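Local coordinates for N2152 (Neocallimastix frontalis, PDB 5U22), which belongs to glycoside hydrolase family 39 and probably hydrolyses rare arabinosyl substrates with polyspecific activity, at residues 100-105 with 144-149; 333-338 with 360-365; 327-332 with 348-353; 373-378 with 389-394; 46-51 with 79-84. One frame throughout, in Å; residues are numbered along the deposited sequence.

Interaction 1. Residues 100-105 with 144-149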
# COMPACT_ATOMS: atom_id res chain seq x y z
N THR A 100 6.73 9.30 -1.14
CA THR A 100 5.87 10.27 -1.79
C THR A 100 5.95 11.61 -1.06
O THR A 100 5.88 11.66 0.17
CB THR A 100 4.42 9.77 -1.77
OG1 THR A 100 4.33 8.51 -2.46
CG2 THR A 100 3.47 10.78 -2.41
N ILE A 101 6.08 12.70 -1.82
CA ILE A 101 6.06 14.05 -1.27
C ILE A 101 4.63 14.58 -1.25
O ILE A 101 4.08 14.93 -2.30
CB ILE A 101 6.95 14.99 -2.09
CG1 ILE A 101 8.40 14.50 -2.06
CG2 ILE A 101 6.84 16.42 -1.54
CD1 ILE A 101 9.28 15.11 -3.13
N GLU A 102 4.05 14.72 -0.06
CA GLU A 102 2.68 15.25 0.08
C GLU A 102 2.76 16.76 0.26
O GLU A 102 2.93 17.27 1.37
CB GLU A 102 1.97 14.58 1.25
CG GLU A 102 0.47 14.93 1.35
CD GLU A 102 -0.14 14.57 2.70
OE1 GLU A 102 0.63 14.35 3.66
OE2 GLU A 102 -1.38 14.51 2.81
N LEU A 103 2.64 17.50 -0.84
CA LEU A 103 2.81 18.95 -0.78
C LEU A 103 1.73 19.62 0.06
O LEU A 103 1.99 20.68 0.65
CB LEU A 103 2.81 19.54 -2.20
CG LEU A 103 3.98 19.15 -3.10
CD1 LEU A 103 3.71 19.56 -4.56
CD2 LEU A 103 5.25 19.82 -2.61
N ALA A 104 0.52 19.05 0.12
CA ALA A 104 -0.57 19.69 0.84
C ALA A 104 -0.19 19.99 2.29
O ALA A 104 -0.63 21.00 2.86
CB ALA A 104 -1.83 18.82 0.81
N ASP A 105 0.63 19.14 2.90
CA ASP A 105 0.89 19.31 4.32
C ASP A 105 1.87 20.43 4.63
O ASP A 105 2.21 20.66 5.80
CB ASP A 105 1.35 17.98 4.93
CG ASP A 105 0.18 17.07 5.24
OD1 ASP A 105 -0.91 17.31 4.67
OD2 ASP A 105 0.31 16.16 6.09
N ILE A 144 0.32 16.79 -5.46
CA ILE A 144 -0.09 18.19 -5.46
C ILE A 144 -1.00 18.50 -4.27
O ILE A 144 -0.89 19.57 -3.66
CB ILE A 144 -0.74 18.56 -6.81
CG1 ILE A 144 0.35 18.71 -7.88
CG2 ILE A 144 -1.58 19.85 -6.70
CD1 ILE A 144 -0.16 19.08 -9.27
N TRP A 145 -1.91 17.59 -3.92
CA TRP A 145 -2.90 17.88 -2.90
C TRP A 145 -3.23 16.59 -2.15
O TRP A 145 -2.57 15.56 -2.31
CB TRP A 145 -4.15 18.51 -3.53
CG TRP A 145 -5.00 19.28 -2.55
CD1 TRP A 145 -6.26 18.96 -2.12
CD2 TRP A 145 -4.64 20.49 -1.88
NE1 TRP A 145 -6.71 19.90 -1.22
CE2 TRP A 145 -5.74 20.86 -1.07
CE3 TRP A 145 -3.50 21.30 -1.89
CZ2 TRP A 145 -5.72 22.00 -0.27
CZ3 TRP A 145 -3.50 22.45 -1.10
CH2 TRP A 145 -4.60 22.79 -0.30
N ASN A 146 -4.27 16.66 -1.30
CA ASN A 146 -4.68 15.51 -0.50
C ASN A 146 -6.17 15.65 -0.25
O ASN A 146 -6.61 16.64 0.35
CB ASN A 146 -3.93 15.46 0.84
CG ASN A 146 -4.34 14.26 1.71
OD1 ASN A 146 -4.56 13.16 1.21
ND2 ASN A 146 -4.41 14.49 3.02
N GLU A 147 -6.94 14.67 -0.73
CA GLU A 147 -8.38 14.60 -0.51
C GLU A 147 -9.09 15.93 -0.84
O GLU A 147 -9.75 16.52 0.02
CB GLU A 147 -8.69 14.17 0.92
CG GLU A 147 -8.02 12.82 1.23
CD GLU A 147 -8.59 12.10 2.43
OE1 GLU A 147 -9.16 12.76 3.33
OE2 GLU A 147 -8.46 10.85 2.47
N PRO A 148 -8.99 16.39 -2.08
CA PRO A 148 -9.71 17.61 -2.45
C PRO A 148 -11.20 17.48 -2.28
O PRO A 148 -11.88 18.49 -2.04
CB PRO A 148 -9.31 17.81 -3.92
CG PRO A 148 -9.03 16.39 -4.41
CD PRO A 148 -8.34 15.75 -3.25
N ASP A 149 -11.73 16.25 -2.38
CA ASP A 149 -13.16 16.00 -2.18
C ASP A 149 -13.57 16.20 -0.73
O ASP A 149 -14.77 16.21 -0.44
CB ASP A 149 -13.56 14.60 -2.69
CG ASP A 149 -12.56 13.49 -2.32
OD1 ASP A 149 -11.47 13.78 -1.77
OD2 ASP A 149 -12.87 12.31 -2.61
O HOH W 1 -0.17 16.58 -1.27
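With CG trans to the backbone N in both E102 (chi1 -172°) and N146 (chi1 -180°), a carboxylate and a carboxamide are brought together, their planes 76° apart, at the C-terminal end of a TIM barrel. E102 ends strand 98-102, and N146 lies in the loop that leaves the adjacent parallel strand 139-143, where family 39 enzymes, as members of clan GH-A, carry an Asn-Glu pair whose glutamate is the acid/base; N146 and E147 are consistent with that pair. Both bind a buffer molecule, BTB, in the crystal. E102 OE2 lies 3.0 Å from N146 ND2, at an angle too poor for a hydrogen bond. The amide is held by other partners, ND2 by Y112 and BTB, OD1 by R68, which suits an asparagine that must present donor and acceptor in fixed directions. Close by, D105 is fixed in the same way from outside the contact, OD2 by Y45 and OD1 by Y112.

A104 is small enough to slip against the turn: its CB lies over one face of the W145 indole, toward the rim, 4.0 Å from CE3. The same methyl is 3.9 Å from N146 N. L103 CB lies 4.0 Å from I144 O, a buried carbonyl oxygen that has no partner in the model. A water joins the two backbones: A104 N donates to it at 2.9 Å, and the water gives a weak bond to W145 O at 2.8 Å.

Interaction 2. Residues 333-338 with 360-365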
# COMPACT_ATOMS: atom_id res chain seq x y z
N ALA A 333 0.18 -14.63 -3.42
CA ALA A 333 1.06 -15.79 -3.47
C ALA A 333 2.24 -15.50 -4.37
O ALA A 333 2.11 -14.80 -5.38
CB ALA A 333 0.32 -17.02 -3.98
N SER A 334 3.40 -16.05 -4.00
CA SER A 334 4.61 -15.89 -4.80
C SER A 334 5.25 -17.25 -5.05
O SER A 334 5.11 -18.18 -4.25
CB SER A 334 5.61 -14.95 -4.12
OG SER A 334 6.08 -15.51 -2.90
N VAL A 335 5.92 -17.37 -6.19
CA VAL A 335 6.68 -18.57 -6.54
C VAL A 335 8.07 -18.13 -6.94
O VAL A 335 8.22 -17.21 -7.75
CB VAL A 335 6.03 -19.36 -7.69
CG1 VAL A 335 6.92 -20.56 -8.05
CG2 VAL A 335 4.63 -19.81 -7.34
N ASP A 336 9.09 -18.79 -6.38
CA ASP A 336 10.49 -18.47 -6.65
C ASP A 336 11.22 -19.75 -7.03
O ASP A 336 11.45 -20.61 -6.18
CB ASP A 336 11.13 -17.82 -5.43
CG ASP A 336 12.55 -17.32 -5.69
OD1 ASP A 336 13.27 -17.90 -6.53
OD2 ASP A 336 12.96 -16.34 -5.04
N ALA A 337 11.59 -19.88 -8.31
CA ALA A 337 12.27 -21.09 -8.77
C ALA A 337 13.74 -21.15 -8.37
O ALA A 337 14.32 -22.24 -8.42
CB ALA A 337 12.17 -21.20 -10.30
N SER A 338 14.36 -20.03 -7.99
CA SER A 338 15.75 -20.07 -7.55
C SER A 338 15.87 -20.39 -6.07
O SER A 338 16.72 -21.18 -5.68
CB SER A 338 16.46 -18.75 -7.86
OG SER A 338 17.02 -18.78 -9.16
N ASN A 360 -1.07 -26.52 -10.42
CA ASN A 360 0.13 -26.31 -11.22
C ASN A 360 1.36 -26.05 -10.35
O ASN A 360 2.18 -25.17 -10.64
CB ASN A 360 -0.08 -25.19 -12.23
CG ASN A 360 -1.17 -25.52 -13.22
OD1 ASN A 360 -1.19 -26.61 -13.77
ND2 ASN A 360 -2.09 -24.59 -13.43
N LEU A 361 1.49 -26.81 -9.28
CA LEU A 361 2.62 -26.67 -8.37
C LEU A 361 3.93 -26.77 -9.14
O LEU A 361 4.03 -27.52 -10.12
CB LEU A 361 2.57 -27.74 -7.27
CG LEU A 361 1.67 -27.42 -6.08
CD1 LEU A 361 1.49 -28.65 -5.20
CD2 LEU A 361 2.22 -26.26 -5.25
N PRO A 362 4.95 -26.02 -8.73
CA PRO A 362 6.24 -26.09 -9.41
C PRO A 362 6.78 -27.51 -9.48
O PRO A 362 6.74 -28.27 -8.51
CB PRO A 362 7.14 -25.20 -8.56
CG PRO A 362 6.20 -24.22 -7.94
CD PRO A 362 4.95 -25.02 -7.65
N SER A 363 7.32 -27.85 -10.65
CA SER A 363 7.94 -29.14 -10.82
C SER A 363 9.18 -29.29 -9.96
O SER A 363 9.58 -30.43 -9.68
CB SER A 363 8.29 -29.36 -12.29
OG SER A 363 9.18 -28.36 -12.74
N PHE A 364 9.77 -28.18 -9.49
CA PHE A 364 10.94 -28.33 -8.62
C PHE A 364 10.58 -29.00 -7.30
O PHE A 364 11.48 -29.51 -6.62
CB PHE A 364 11.67 -26.98 -8.40
CG PHE A 364 10.89 -25.92 -7.64
CD1 PHE A 364 10.60 -26.05 -6.28
CD2 PHE A 364 10.56 -24.74 -8.28
CE1 PHE A 364 9.91 -25.06 -5.60
CE2 PHE A 364 9.88 -23.73 -7.60
CZ PHE A 364 9.55 -23.89 -6.27
N LEU A 365 9.30 -29.05 -6.94
CA LEU A 365 8.89 -29.76 -5.74
C LEU A 365 8.83 -31.27 -5.94
O LEU A 365 8.72 -32.00 -4.96
CB LEU A 365 7.52 -29.26 -5.27
CG LEU A 365 7.43 -27.79 -4.85
CD1 LEU A 365 5.99 -27.35 -4.62
CD2 LEU A 365 8.26 -27.53 -3.60
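V335 and P362 pack closely, CG1 of the valine lying 3.7 Å from CG of the proline ring, and F364 is as tight against the next turn of chain, its CE2 3.7 Å from A337 CA and 3.8 Å from D336 O, both approached obliquely. The valine and proline side chains meet at a slant, and V335 puts CG1 trans to its backbone N (chi1 177°), which directs that methyl to the proline. A branched, strand-favouring residue and a rigid ring suit the place, since neither gives up much freedom on packing. P362 immediately precedes the short 3-10 turn 363-365, L365 N bonding back to P362 O, and its CB lies over one face of the F364 ring.

The looser side faces solvent: A337 is exposed, and its CB comes no nearer than 4.4 Å to F364 CE2. There the chain leaves the strand in an Asx turn, D336 OD1 accepting from S338 N at 2.8 Å, while D336 OD2 is bound by T313.

The contact joins the end of strand 330-336 to the loop between strands 353-359 and 368-376, with V335 resting on V317 of strand 315-320 and P362 on V342 of strand 341-347.

Interaction 3. Residues 327-332 with 348-353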
# COMPACT_ATOMS: atom_id res chain seq x y z
N LYS A 327 -16.08 -8.18 1.73
CA LYS A 327 -15.15 -8.14 2.85
C LYS A 327 -14.35 -9.43 3.02
O LYS A 327 -13.48 -9.48 3.89
CB LYS A 327 -15.90 -7.84 4.14
CG LYS A 327 -16.59 -6.48 4.13
CD LYS A 327 -17.28 -6.18 5.45
CE LYS A 327 -17.63 -4.70 5.53
NZ LYS A 327 -18.54 -4.29 4.43
N LEU A 328 -14.60 -10.46 2.20
CA LEU A 328 -14.13 -11.79 2.56
C LEU A 328 -12.63 -11.95 2.34
O LEU A 328 -11.99 -11.24 1.56
CB LEU A 328 -14.87 -12.88 1.77
CG LEU A 328 -16.38 -12.90 2.04
CD1 LEU A 328 -17.07 -14.02 1.27
CD2 LEU A 328 -16.65 -13.01 3.53
N ILE A 329 -12.08 -12.92 3.09
CA ILE A 329 -10.69 -13.38 3.08
C ILE A 329 -10.08 -13.40 1.68
O ILE A 329 -10.72 -13.81 0.71
CB ILE A 329 -10.61 -14.77 3.74
CG1 ILE A 329 -9.17 -15.29 3.79
CG2 ILE A 329 -11.55 -15.77 3.02
CD1 ILE A 329 -9.02 -16.39 4.80
N ASP A 330 -8.84 -12.94 1.57
CA ASP A 330 -8.15 -12.83 0.29
C ASP A 330 -6.65 -12.89 0.59
O ASP A 330 -6.25 -12.93 1.75
CB ASP A 330 -8.55 -11.53 -0.41
CG ASP A 330 -8.35 -11.56 -1.90
OD1 ASP A 330 -7.60 -12.42 -2.42
OD2 ASP A 330 -8.95 -10.70 -2.57
N GLY A 331 -5.83 -12.85 -0.45
CA GLY A 331 -4.40 -12.89 -0.19
C GLY A 331 -3.58 -12.91 -1.45
O GLY A 331 -4.09 -12.72 -2.56
N ALA A 332 -2.28 -13.15 -1.28
CA ALA A 332 -1.33 -13.08 -2.37
C ALA A 332 -0.34 -14.22 -2.27
O ALA A 332 -0.03 -14.71 -1.18
CB ALA A 332 -0.57 -11.74 -2.38
N GLY A 348 -8.63 -12.55 6.69
CA GLY A 348 -9.86 -11.81 6.53
C GLY A 348 -11.08 -12.64 6.89
O GLY A 348 -11.00 -13.86 7.10
N PRO A 349 -12.25 -11.96 6.97
CA PRO A 349 -13.53 -12.65 7.23
C PRO A 349 -13.67 -13.97 6.48
O PRO A 349 -13.43 -14.05 5.27
CB PRO A 349 -14.57 -11.62 6.76
CG PRO A 349 -13.89 -10.29 7.09
CD PRO A 349 -12.43 -10.50 6.81
N ASN A 350 -14.02 -15.03 7.21
CA ASN A 350 -14.10 -16.35 6.60
C ASN A 350 -15.02 -17.22 7.45
O ASN A 350 -15.45 -16.83 8.54
CB ASN A 350 -12.71 -16.98 6.46
CG ASN A 350 -12.06 -17.26 7.80
OD1 ASN A 350 -12.38 -18.24 8.47
ND2 ASN A 350 -11.13 -16.40 8.19
N ASP A 351 -15.30 -18.42 6.93
CA ASP A 351 -16.32 -19.28 7.52
C ASP A 351 -15.81 -20.15 8.67
O ASP A 351 -16.58 -20.96 9.20
CB ASP A 351 -16.96 -20.15 6.43
CG ASP A 351 -18.00 -19.39 5.62
OD1 ASP A 351 -18.38 -18.27 6.04
OD2 ASP A 351 -18.46 -19.92 4.59
N GLY A 352 -14.55 -20.00 9.07
CA GLY A 352 -14.02 -20.67 10.23
C GLY A 352 -13.21 -21.90 9.92
O GLY A 352 -12.59 -22.47 10.83
N SER A 353 -13.25 -22.36 8.66
CA SER A 353 -12.31 -23.30 8.08
C SER A 353 -11.80 -22.70 6.78
O SER A 353 -12.53 -21.97 6.10
CB SER A 353 -12.95 -24.67 7.80
OG SER A 353 -13.24 -25.36 9.00
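I329 N donates to P349 O across the open end of a beta hairpin in the sandwich domain, where strands 330-336 and 341-347 pair antiparallel and their flanking loops run on together. The bond is 2.8 Å long, nearly straight at 163°, and lies in the carbonyl plane. Around it the chains pack closely: I329 CB is 3.5 Å from G348 O, I329 CG2 meets N350 CB at 3.8 Å, and L328 CD2 reaches P349 CB at 4.1 Å. The branched I329 thereby fills the angle between the glycine and the asparagine. G348 has to be glycine, because at its backbone angles a CB would strike both I329 CA and the carbonyl oxygen before it.

A second shell fixes the loop. N350, its CG lodged between backbone N and carbonyl carbon (chi1 65°), folds back so that both ends of its amide serve the backbone. ND2 gives a 2.8 Å bond to G348 O, and OD1 receives G352 N in an Asx turn; T410 and N411 grip the same amide from outside. At the start of strand 330-336, D330 forms salt bridges with R267 and R270 of helix 258-270. R263 of that helix binds K327 O, the oxygen that rests 3.3 Å from P349 CD.

Interaction 4. Residues 373-378 with 389-394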
# COMPACT_ATOMS: atom_id res chain seq x y z
N VAL A 373 2.66 -24.32 7.87
CA VAL A 373 1.49 -23.45 7.98
C VAL A 373 1.63 -22.66 9.28
O VAL A 373 1.77 -23.25 10.36
CB VAL A 373 0.19 -24.27 7.95
CG1 VAL A 373 -1.02 -23.35 8.01
CG2 VAL A 373 0.14 -25.12 6.68
N GLU A 374 1.60 -21.34 9.18
CA GLU A 374 1.78 -20.47 10.34
C GLU A 374 0.64 -19.47 10.45
O GLU A 374 -0.05 -19.17 9.47
CB GLU A 374 3.09 -19.69 10.27
CG GLU A 374 4.31 -20.51 10.00
CD GLU A 374 5.53 -19.63 9.79
OE1 GLU A 374 5.98 -19.03 10.78
OE2 GLU A 374 6.00 -19.52 8.64
N LYS A 375 0.48 -18.92 11.65
CA LYS A 375 -0.46 -17.83 11.88
C LYS A 375 0.18 -16.75 12.73
O LYS A 375 1.09 -17.01 13.53
CB LYS A 375 -1.75 -18.31 12.57
CG LYS A 375 -1.55 -18.85 13.98
CD LYS A 375 -2.89 -19.24 14.58
CE LYS A 375 -2.73 -20.02 15.89
NZ LYS A 375 -2.07 -19.22 16.94
N ILE A 376 -0.30 -15.52 12.55
CA ILE A 376 0.07 -14.41 13.42
C ILE A 376 -1.23 -13.88 14.00
O ILE A 376 -2.12 -13.44 13.25
CB ILE A 376 0.86 -13.33 12.67
CG1 ILE A 376 1.21 -12.18 13.63
CG2 ILE A 376 0.13 -12.81 11.41
CD1 ILE A 376 2.27 -12.59 14.64
N ASP A 377 -1.39 -13.99 15.31
CA ASP A 377 -2.64 -13.59 15.93
C ASP A 377 -2.62 -12.11 16.28
O ASP A 377 -1.57 -11.50 16.48
CB ASP A 377 -2.93 -14.43 17.18
CG ASP A 377 -3.23 -15.88 16.85
OD1 ASP A 377 -3.70 -16.15 15.72
OD2 ASP A 377 -3.00 -16.74 17.72
N TRP A 378 -3.82 -11.54 16.38
CA TRP A 378 -3.98 -10.11 16.63
C TRP A 378 -5.01 -9.90 17.73
O TRP A 378 -6.07 -10.54 17.70
CB TRP A 378 -4.41 -9.42 15.34
CG TRP A 378 -4.87 -8.01 15.44
CD1 TRP A 378 -4.12 -6.89 15.20
CD2 TRP A 378 -6.20 -7.55 15.73
NE1 TRP A 378 -4.90 -5.76 15.33
CE2 TRP A 378 -6.18 -6.14 15.66
CE3 TRP A 378 -7.39 -8.20 16.05
CZ2 TRP A 378 -7.31 -5.37 15.90
CZ3 TRP A 378 -8.52 -7.42 16.28
CH2 TRP A 378 -8.47 -6.03 16.21
N ASN A 389 3.04 -18.28 15.15
CA ASN A 389 3.02 -19.63 15.69
C ASN A 389 2.89 -20.60 14.53
O ASN A 389 2.17 -20.34 13.57
CB ASN A 389 1.85 -19.81 16.66
CG ASN A 389 1.67 -18.62 17.58
OD1 ASN A 389 0.70 -17.87 17.46
ND2 ASN A 389 2.62 -18.43 18.47
N THR A 390 3.58 -21.73 14.63
CA THR A 390 3.45 -22.77 13.62
C THR A 390 2.25 -23.65 13.98
O THR A 390 2.25 -24.31 15.02
CB THR A 390 4.74 -23.58 13.52
OG1 THR A 390 5.80 -22.69 13.17
CG2 THR A 390 4.61 -24.64 12.43
N ILE A 391 1.22 -23.62 13.13
CA ILE A 391 0.05 -24.48 13.34
C ILE A 391 0.42 -25.94 13.14
O ILE A 391 0.17 -26.79 14.01
CB ILE A 391 -1.08 -24.07 12.39
CG1 ILE A 391 -1.41 -22.58 12.55
CG2 ILE A 391 -2.32 -24.93 12.63
CD1 ILE A 391 -2.52 -22.11 11.63
N PHE A 392 1.01 -26.27 11.99
CA PHE A 392 1.52 -27.61 11.73
C PHE A 392 2.50 -27.53 10.57
O PHE A 392 2.55 -26.53 9.84
CB PHE A 392 0.39 -28.61 11.43
CG PHE A 392 -0.36 -28.36 10.13
CD1 PHE A 392 0.11 -28.90 8.93
CD2 PHE A 392 -1.55 -27.67 10.12
CE1 PHE A 392 -0.58 -28.70 7.75
CE2 PHE A 392 -2.24 -27.47 8.94
CZ PHE A 392 -1.76 -27.98 7.75
N GLU A 393 3.28 -28.59 10.41
CA GLU A 393 4.31 -28.68 9.39
C GLU A 393 4.46 -30.14 8.99
O GLU A 393 4.75 -30.97 9.85
CB GLU A 393 5.62 -28.11 9.93
CG GLU A 393 6.78 -28.15 8.99
CD GLU A 393 7.94 -27.30 9.47
OE1 GLU A 393 7.92 -26.85 10.64
OE2 GLU A 393 8.87 -27.07 8.67
N LYS A 394 4.24 -30.47 7.72
CA LYS A 394 4.36 -31.85 7.28
C LYS A 394 4.52 -31.89 5.76
O LYS A 394 4.36 -30.88 5.07
CB LYS A 394 3.15 -32.69 7.71
CG LYS A 394 1.86 -32.32 7.01
CD LYS A 394 0.71 -33.20 7.47
CE LYS A 394 -0.59 -32.82 6.76
NZ LYS A 394 -1.76 -33.51 7.35
O HOH W 2 5.63 -19.80 13.32
O HOH W 3 0.84 -15.28 16.76
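Antiparallel strands 373-376 and 389-394 pair through backbone bonds from V373 N to F392 O (3.0 Å), from I391 N to V373 O, and in both directions between K375 and N389, with a register shift of one residue after V373. I391 and F392 both face V373, which makes this a classic beta bulge, and helix-like backbone angles at I391 (-68°/-54°) take up the extra residue.

V373 lays CG2 over one face of the F392 ring in a CH-pi contact, 4.0 Å from the centroid, while its CG1 meets I391 CD1 at 4.1 Å. A beta-branched valine suits the spot, offering one methyl to each of the two bulge residues. These strands belong to the beta sandwich, and the V373 side packs on V405 and L407 of strand 403-408.

K375 shares that face. Its aliphatic chain passes I391 at about a right angle, CB 4.0 Å from CD1, and a bend at chi4 brings NZ to a salt bridge with D377 OD2 (2.8 Å) and a hydrogen bond to N389 OD1 (3.1 Å), the latter from above the amide carbonyl plane; D377 OD1 is bound by S414. Exchanging K375 for a serine would probably leave D377 OD2 without its countercharge and uncover I391.

On the other face a water donates to E374 OE1 at 2.7 Å and also bonds T390 OG1, while E374 OE2 forms a salt bridge with R417 on strand 415-422.

Interaction 5. Residues 46-51 with 79-84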
# COMPACT_ATOMS: atom_id res chain seq x y z
N GLY A 46 4.31 6.83 8.21
CA GLY A 46 4.72 5.61 8.88
C GLY A 46 6.15 5.63 9.33
O GLY A 46 6.51 4.91 10.26
N LEU A 47 6.97 6.46 8.70
CA LEU A 47 8.36 6.66 9.06
C LEU A 47 8.58 8.15 9.22
O LEU A 47 8.22 8.92 8.32
CB LEU A 47 9.29 6.10 7.98
CG LEU A 47 10.80 6.32 8.15
CD1 LEU A 47 11.28 5.69 9.45
CD2 LEU A 47 11.56 5.74 6.96
N ILE A 48 9.13 8.57 10.35
CA ILE A 48 9.41 9.99 10.55
C ILE A 48 10.87 10.18 10.95
O ILE A 48 11.69 9.26 10.79
CB ILE A 48 8.46 10.62 11.59
CG1 ILE A 48 8.58 9.92 12.95
CG2 ILE A 48 7.01 10.54 11.07
CD1 ILE A 48 7.64 10.51 13.98
N GLU A 49 11.22 11.37 11.45
CA GLU A 49 12.63 11.73 11.59
C GLU A 49 13.36 10.77 12.52
O GLU A 49 14.50 10.37 12.23
CB GLU A 49 12.77 13.17 12.10
CG GLU A 49 12.46 14.25 11.07
CD GLU A 49 11.00 14.67 11.08
OE1 GLU A 49 10.16 13.89 11.57
OE2 GLU A 49 10.70 15.80 10.60
N ASN A 50 12.74 10.38 13.63
CA ASN A 50 13.43 9.48 14.55
C ASN A 50 12.50 8.45 15.18
O ASN A 50 12.80 7.93 16.26
CB ASN A 50 14.17 10.28 15.64
CG ASN A 50 15.33 9.51 16.25
OD1 ASN A 50 16.01 8.75 15.57
ND2 ASN A 50 15.56 9.70 17.55
N VAL A 51 11.37 8.16 14.54
CA VAL A 51 10.52 7.04 14.94
C VAL A 51 10.18 6.29 13.66
O VAL A 51 9.78 6.91 12.68
CB VAL A 51 9.24 7.48 15.67
CG1 VAL A 51 8.51 6.26 16.25
CG2 VAL A 51 9.55 8.50 16.78
N GLN A 79 1.62 19.04 10.40
CA GLN A 79 1.98 18.25 11.57
C GLN A 79 3.36 18.65 12.07
O GLN A 79 4.16 19.24 11.33
CB GLN A 79 1.96 16.75 11.23
CG GLN A 79 0.59 16.21 10.83
CD GLN A 79 -0.43 16.24 11.96
OE1 GLN A 79 -0.06 16.37 13.13
NE2 GLN A 79 -1.70 16.11 11.62
N PRO A 80 3.68 18.33 13.33
CA PRO A 80 5.01 18.66 13.86
C PRO A 80 6.13 17.76 13.34
O PRO A 80 7.31 18.10 13.54
CB PRO A 80 4.85 18.48 15.38
CG PRO A 80 3.66 17.60 15.53
CD PRO A 80 2.74 17.91 14.38
N ILE A 81 5.81 16.63 12.69
CA ILE A 81 6.79 15.61 12.33
C ILE A 81 6.63 15.19 10.87
O ILE A 81 5.61 15.45 10.23
CB ILE A 81 6.69 14.36 13.24
CG1 ILE A 81 5.50 13.46 12.85
CG2 ILE A 81 6.68 14.72 14.72
CD1 ILE A 81 4.11 14.07 13.00
N GLY A 82 7.66 14.52 10.36
CA GLY A 82 7.57 13.74 9.14
C GLY A 82 8.30 14.29 7.93
O GLY A 82 8.03 13.81 6.82
N ASP A 83 9.20 15.25 8.10
CA ASP A 83 9.82 15.94 6.97
C ASP A 83 10.31 14.95 5.92
O ASP A 83 11.10 14.05 6.22
CB ASP A 83 10.97 16.81 7.46
CG ASP A 83 11.67 17.54 6.34
OD1 ASP A 83 12.60 16.95 5.74
OD2 ASP A 83 11.31 18.70 6.06
N VAL A 84 9.82 15.11 4.69
CA VAL A 84 10.07 14.09 3.67
C VAL A 84 11.53 14.04 3.27
O VAL A 84 12.03 12.98 2.89
CB VAL A 84 9.17 14.33 2.44
CG1 VAL A 84 9.59 15.62 1.69
CG2 VAL A 84 9.17 13.10 1.51
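The N-terminal end of a barrel helix, 84-91, and the loop leading to it are tied here to the loop before helix 55-58, E49 meeting the backbone of G82 and D83. The glutamate turns its chain sharply at chi2 (91°), bringing both carboxylate oxygens against consecutive amides. OE1 accepts from G82 N at 2.8 Å on its syn side, and OE2 takes D83 N at 3.0 Å from well above the carboxylate plane. A glutamate suits the place, having two acceptors spaced to meet two neighbouring N-H groups. With an alanine in place of E49, those two amides would probably lose their acceptors and the loop before the helix would be freer to shift.

Beside this polar grip I48 and I81 meet at a slant: I48 CG2 is 3.7 Å from I81 CG1, and I48 CD1 3.8 Å from the same atom. I48 CG2 also touches G82 CA at 3.8 Å. The positive phi of G82 (110°) would jam a side chain against the preceding carbonyl, hence the glycine.

D83 is the N-cap of helix 84-91, its OD1 receiving K86 N. From that helix R90 binds I48 O, and V84 packs inward on V99 and I101 of strand 98-102 and on A69 of strand 66-70.

Overall arrangement
Interactions 1 and 5 belong to the barrel and interactions 2, 3 and 4 to the beta sandwich, on the far side of the chain's centre from interaction 1. Interaction 1, fully buried beside the probable active site, joins its segments by packing of A104 on W145 and a bridging water, its polar groups being held from outside. It touches interaction 5 through V84, which packs on T100 and I101; in interaction 5 a carboxylate grips backbone amides. Interactions 2 and 3 share strand 330-336: the former, near the surface, is apolar, the latter governed by backbone and asparagine bonding. Interaction 4, in the same sheet about 16 Å from interaction 3 between centres, combines regular strand pairing with an ion pair.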